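Local coordinates for protein putative prephenate dehydratase (Streptococcus mutans, PDB 4LUB) that probably catalyses the decarboxylating dehydration of prephenate to phenylpyruvate in the biosynthesis of L-phenylalanine, at residues B[188-199]-B[264-275]. Residues are numbered along the deposited sequence; the frame is centred on the assembly and turned at random.
Sequences KEEDQKISLALT and HYKILGKYAVYR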
loop_
_atom_site.group_PDB
_atom_site.type_symbol
_atom_site.label_atom_id
_atom_site.label_comp_id
_atom_site.label_asym_id
_atom_site.label_seq_id
_atom_site.Cartn_x
_atom_site.Cartn_y
_atom_site.Cartn_z
ATOM N N LYS B 188 -20.034 -15.513 -13.144
ATOM C CA LYS B 188 -19.502 -16.603 -12.344
ATOM C C LYS B 188 -18.982 -16.036 -11.027
ATOM O O LYS B 188 -17.993 -15.303 -11.004
ATOM C CB LYS B 188 -18.398 -17.339 -13.104
ATOM C CG LYS B 188 -17.973 -18.659 -12.498
ATOM C CD LYS B 188 -16.958 -19.348 -13.395
ATOM C CE LYS B 188 -15.641 -19.567 -12.671
ATOM N NZ LYS B 188 -15.623 -20.874 -11.958
ATOM N N GLU B 189 -19.657 -16.395 -9.934
ATOM C CA GLU B 189 -19.203 -16.067 -8.586
ATOM C C GLU B 189 -17.955 -16.836 -8.212
ATOM O O GLU B 189 -17.885 -18.051 -8.379
ATOM C CB GLU B 189 -20.288 -16.341 -7.541
ATOM C CG GLU B 189 -19.959 -15.703 -6.199
ATOM C CD GLU B 189 -21.073 -15.814 -5.180
ATOM O OE1 GLU B 189 -22.196 -15.364 -5.474
ATOM O OE2 GLU B 189 -20.819 -16.355 -4.080
ATOM N N GLU B 190 -16.969 -16.115 -7.700
ATOM C CA GLU B 190 -15.684 -16.707 -7.390
ATOM C C GLU B 190 -15.327 -16.555 -5.902
ATOM O O GLU B 190 -14.502 -17.304 -5.375
ATOM C CB GLU B 190 -14.632 -16.089 -8.315
ATOM C CG GLU B 190 -13.283 -15.783 -7.725
ATOM C CD GLU B 190 -12.352 -15.179 -8.758
ATOM O OE1 GLU B 190 -12.594 -15.394 -9.967
ATOM O OE2 GLU B 190 -11.387 -14.494 -8.359
ATOM N N ASP B 191 -15.976 -15.614 -5.214
ATOM C CA ASP B 191 -15.602 -15.299 -3.830
ATOM C C ASP B 191 -16.577 -14.359 -3.124
ATOM O O ASP B 191 -17.410 -13.698 -3.754
ATOM C CB ASP B 191 -14.192 -14.701 -3.781
ATOM C CG ASP B 191 -13.415 -15.137 -2.549
ATOM O OD1 ASP B 191 -14.017 -15.757 -1.649
ATOM O OD2 ASP B 191 -12.196 -14.873 -2.486
ATOM N N GLN B 192 -16.511 -14.375 -1.792
ATOM C CA GLN B 192 -17.192 -13.393 -0.952
ATOM C C GLN B 192 -16.207 -12.654 -0.055
ATOM O O GLN B 192 -15.406 -13.279 0.648
ATOM C CB GLN B 192 -18.272 -14.071 -0.110
ATOM C CG GLN B 192 -19.270 -14.850 -0.947
ATOM C CD GLN B 192 -20.498 -14.036 -1.300
ATOM O OE1 GLN B 192 -20.694 -12.933 -0.790
ATOM N NE2 GLN B 192 -21.323 -14.566 -2.198
ATOM N N LYS B 193 -16.271 -11.325 -0.066
ATOM C CA LYS B 193 -15.297 -10.548 0.688
ATOM C C LYS B 193 -15.922 -9.387 1.440
ATOM O O LYS B 193 -17.037 -8.978 1.152
ATOM C CB LYS B 193 -14.201 -10.010 -0.248
ATOM C CG LYS B 193 -13.147 -11.050 -0.628
ATOM C CD LYS B 193 -12.129 -10.487 -1.612
ATOM C CE LYS B 193 -11.096 -11.536 -2.006
ATOM N NZ LYS B 193 -10.064 -11.008 -2.951
ATOM N N ILE B 194 -15.172 -8.854 2.397
ATOM C CA ILE B 194 -15.535 -7.624 3.076
ATOM C C ILE B 194 -14.274 -6.778 3.093
ATOM O O ILE B 194 -13.183 -7.283 3.355
ATOM C CB ILE B 194 -16.077 -7.862 4.520
ATOM C CG1 ILE B 194 -16.275 -6.535 5.245
ATOM C CG2 ILE B 194 -15.136 -8.758 5.337
ATOM C CD1 ILE B 194 -17.139 -6.645 6.496
ATOM N N SER B 195 -14.420 -5.496 2.777
ATOM C CA SER B 195 -13.289 -4.575 2.812
ATOM C C SER B 195 -13.488 -3.539 3.897
ATOM O O SER B 195 -14.568 -2.965 4.036
ATOM C CB SER B 195 -13.093 -3.887 1.460
ATOM O OG SER B 195 -12.767 -4.829 0.458
ATOM N N LEU B 196 -12.435 -3.306 4.666
ATOM C CA LEU B 196 -12.511 -2.403 5.793
ATOM C C LEU B 196 -11.440 -1.337 5.669
ATOM O O LEU B 196 -10.358 -1.591 5.129
ATOM C CB LEU B 196 -12.320 -3.158 7.113
ATOM C CG LEU B 196 -13.365 -4.189 7.548
ATOM C CD1 LEU B 196 -12.819 -5.020 8.716
ATOM C CD2 LEU B 196 -14.728 -3.598 7.869
ATOM N N ALA B 197 -11.747 -0.134 6.136
ATOM C CA ALA B 197 -10.701 0.842 6.379
ATOM C C ALA B 197 -10.531 1.008 7.890
ATOM O O ALA B 197 -11.462 1.429 8.575
ATOM C CB ALA B 197 -11.032 2.175 5.707
ATOM N N LEU B 198 -9.359 0.650 8.410
ATOM C CA LEU B 198 -9.103 0.730 9.850
ATOM C C LEU B 198 -8.188 1.888 10.188
ATOM O O LEU B 198 -7.229 2.166 9.465
ATOM C CB LEU B 198 -8.465 -0.547 10.408
ATOM C CG LEU B 198 -8.977 -1.961 10.161
ATOM C CD1 LEU B 198 -7.898 -2.931 10.589
ATOM C CD2 LEU B 198 -10.227 -2.213 10.957
ATOM N N THR B 199 -8.489 2.551 11.297
ATOM C CA THR B 199 -7.544 3.456 11.940
ATOM C C THR B 199 -7.246 2.917 13.334
ATOM O O THR B 199 -8.110 2.323 13.980
ATOM C CB THR B 199 -8.069 4.887 12.025
ATOM O OG1 THR B 199 -9.395 4.881 12.568
ATOM C CG2 THR B 199 -8.110 5.506 10.637
ATOM N N HIS B 264 -11.011 1.526 15.361
ATOM C CA HIS B 264 -12.135 2.022 14.581
ATOM C C HIS B 264 -12.030 1.547 13.150
ATOM O O HIS B 264 -10.935 1.423 12.602
ATOM C CB HIS B 264 -12.194 3.552 14.601
ATOM C CG HIS B 264 -12.531 4.131 15.940
ATOM N ND1 HIS B 264 -11.665 4.940 16.644
ATOM C CD2 HIS B 264 -13.651 4.031 16.694
ATOM C CE1 HIS B 264 -12.235 5.309 17.779
ATOM N NE2 HIS B 264 -13.441 4.771 17.832
ATOM N N TYR B 265 -13.181 1.270 12.551
ATOM C CA TYR B 265 -13.218 0.764 11.192
ATOM C C TYR B 265 -14.360 1.414 10.441
ATOM O O TYR B 265 -15.370 1.784 11.032
ATOM C CB TYR B 265 -13.351 -0.766 11.164
ATOM C CG TYR B 265 -14.618 -1.289 11.791
ATOM C CD1 TYR B 265 -15.769 -1.462 11.036
ATOM C CD2 TYR B 265 -14.664 -1.612 13.144
ATOM C CE1 TYR B 265 -16.932 -1.936 11.605
ATOM C CE2 TYR B 265 -15.822 -2.099 13.718
ATOM C CZ TYR B 265 -16.952 -2.255 12.947
ATOM O OH TYR B 265 -18.118 -2.725 13.499
ATOM N N LYS B 266 -14.153 1.590 9.143
ATOM C CA LYS B 266 -15.214 1.897 8.198
ATOM C C LYS B 266 -15.400 0.715 7.256
ATOM O O LYS B 266 -14.436 0.260 6.644
ATOM C CB LYS B 266 -14.875 3.164 7.410
ATOM C CG LYS B 266 -15.957 3.647 6.475
ATOM C CD LYS B 266 -15.511 4.936 5.826
ATOM C CE LYS B 266 -16.525 5.441 4.828
ATOM N NZ LYS B 266 -16.173 6.811 4.387
ATOM N N ILE B 267 -16.623 0.199 7.165
ATOM C CA ILE B 267 -16.932 -0.828 6.175
ATOM C C ILE B 267 -17.027 -0.228 4.779
ATOM O O ILE B 267 -17.944 0.540 4.486
ATOM C CB ILE B 267 -18.246 -1.567 6.490
ATOM C CG1 ILE B 267 -18.175 -2.201 7.881
ATOM C CG2 ILE B 267 -18.533 -2.626 5.418
ATOM C CD1 ILE B 267 -19.406 -2.996 8.253
ATOM N N LEU B 268 -16.066 -0.571 3.925
ATOM C CA LEU B 268 -16.061 -0.057 2.565
ATOM C C LEU B 268 -17.000 -0.865 1.679
ATOM O O LEU B 268 -17.495 -0.359 0.679
ATOM C CB LEU B 268 -14.645 -0.082 1.978
ATOM C CG LEU B 268 -13.574 0.743 2.690
ATOM C CD1 LEU B 268 -12.258 0.621 1.945
ATOM C CD2 LEU B 268 -13.996 2.200 2.783
ATOM N N GLY B 269 -17.266 -2.112 2.064
ATOM C CA GLY B 269 -18.141 -2.964 1.282
ATOM C C GLY B 269 -18.236 -4.410 1.734
ATOM O O GLY B 269 -17.265 -4.970 2.242
ATOM N N LYS B 270 -19.428 -4.987 1.583
ATOM C CA LYS B 270 -19.634 -6.438 1.602
ATOM C C LYS B 270 -20.160 -6.881 0.246
ATOM O O LYS B 270 -21.214 -6.422 -0.186
ATOM C CB LYS B 270 -20.616 -6.878 2.698
ATOM C CG LYS B 270 -20.279 -6.447 4.111
ATOM C CD LYS B 270 -21.308 -7.026 5.068
ATOM C CE LYS B 270 -21.204 -6.451 6.466
ATOM N NZ LYS B 270 -22.231 -7.070 7.361
ATOM N N TYR B 271 -19.440 -7.759 -0.443
ATOM C CA TYR B 271 -19.767 -7.979 -1.848
ATOM C C TYR B 271 -19.389 -9.370 -2.321
ATOM O O TYR B 271 -18.499 -10.013 -1.757
ATOM C CB TYR B 271 -19.062 -6.935 -2.723
ATOM C CG TYR B 271 -17.590 -6.794 -2.390
ATOM C CD1 TYR B 271 -16.649 -7.648 -2.959
ATOM C CD2 TYR B 271 -17.142 -5.825 -1.491
ATOM C CE1 TYR B 271 -15.303 -7.542 -2.652
ATOM C CE2 TYR B 271 -15.791 -5.710 -1.176
ATOM C CZ TYR B 271 -14.878 -6.576 -1.767
ATOM O OH TYR B 271 -13.539 -6.484 -1.469
ATOM N N ALA B 272 -20.052 -9.818 -3.382
ATOM C CA ALA B 272 -19.609 -11.005 -4.104
ATOM C C ALA B 272 -18.565 -10.607 -5.145
ATOM O O ALA B 272 -18.564 -9.477 -5.641
ATOM C CB ALA B 272 -20.793 -11.708 -4.764
ATOM N N VAL B 273 -17.655 -11.532 -5.435
ATOM C CA VAL B 273 -16.660 -11.351 -6.481
ATOM C C VAL B 273 -17.006 -12.162 -7.724
ATOM O O VAL B 273 -17.177 -13.374 -7.651
ATOM C CB VAL B 273 -15.247 -11.756 -5.995
ATOM C CG1 VAL B 273 -14.206 -11.500 -7.087
ATOM C CG2 VAL B 273 -14.906 -11.038 -4.686
ATOM N N TYR B 274 -17.086 -11.480 -8.860
ATOM C CA TYR B 274 -17.356 -12.110 -10.147
ATOM C C TYR B 274 -16.127 -11.927 -11.029
ATOM O O TYR B 274 -15.398 -10.953 -10.861
ATOM C CB TYR B 274 -18.586 -11.491 -10.801
ATOM C CG TYR B 274 -19.814 -11.478 -9.917
ATOM C CD1 TYR B 274 -20.654 -12.582 -9.837
ATOM C CD2 TYR B 274 -20.135 -10.353 -9.162
ATOM C CE1 TYR B 274 -21.783 -12.567 -9.025
ATOM C CE2 TYR B 274 -21.263 -10.326 -8.354
ATOM C CZ TYR B 274 -22.082 -11.433 -8.290
ATOM O OH TYR B 274 -23.199 -11.405 -7.484
ATOM N N ARG B 275 -15.846 -12.877 -11.916
ATOM C CA ARG B 275 -14.666 -12.735 -12.765
ATOM C C ARG B 275 -15.056 -12.474 -14.216
ATOM O O ARG B 275 -15.733 -13.292 -14.841
ATOM C CB ARG B 275 -13.769 -13.971 -12.670
ATOM C CG ARG B 275 -12.466 -13.844 -13.461
ATOM C CD ARG B 275 -11.451 -14.903 -13.050
ATOM N NE ARG B 275 -10.881 -14.643 -11.727
ATOM C CZ ARG B 275 -9.674 -14.125 -11.509
ATOM N NH1 ARG B 275 -8.885 -13.810 -12.526
ATOM N NH2 ARG B 275 -9.250 -13.929 -10.267
HETATM O O HOH W 1 -18.452 -14.270 -15.312
HETATM O O HOH W 2 -19.575 -10.964 1.005
HETATM O O HOH W 3 -11.375 3.927 10.538
#
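Strands 189-199 and 264-274, first and last of the ACT domain's beta-alpha-beta-beta-alpha-beta fold, run antiparallel as sheet neighbours, joined by backbone hydrogen bonds such as Lys193 N to Tyr271 O and interrupted by two classic beta bulges, Glu190-Asp191 facing Val273 and Leu268-Gly269 facing Ser195. At the second bulge Gly269, lacking a CB, suits a spot where one would crowd the ring of Tyr271. That ring lies under the backbone of Lys193, whose O sits 4.0 Å above the ring plane over its centre; chi1 of 48° swings the phenol across to Ser195. There Tyr271 OH donates to Ser195 OG (2.7 Å), which lies in the ring plane and is also hydrogen-bonded to Asp242 OD1. On the face turned to helix 248-261, Leu196 lies alongside Ile267, CD2 to CG1 3.7 Å, while CD2 of Leu198 presses on Tyr265 CB at 3.4 Å. At the far end Arg275 takes the carboxylate of Glu190 with two nitrogens: NE reaches OE1 (2.6 Å) and NH2 reaches OE2 (2.9 Å), each on a syn lone pair, with the two planes 12° apart. Apolar packing thus serves one face, a buried hydroxyl pair the opposite face, and the bidentate salt bridge closes the end, fixing the carboxylate's rotation and tying down the chain's last modelled residue.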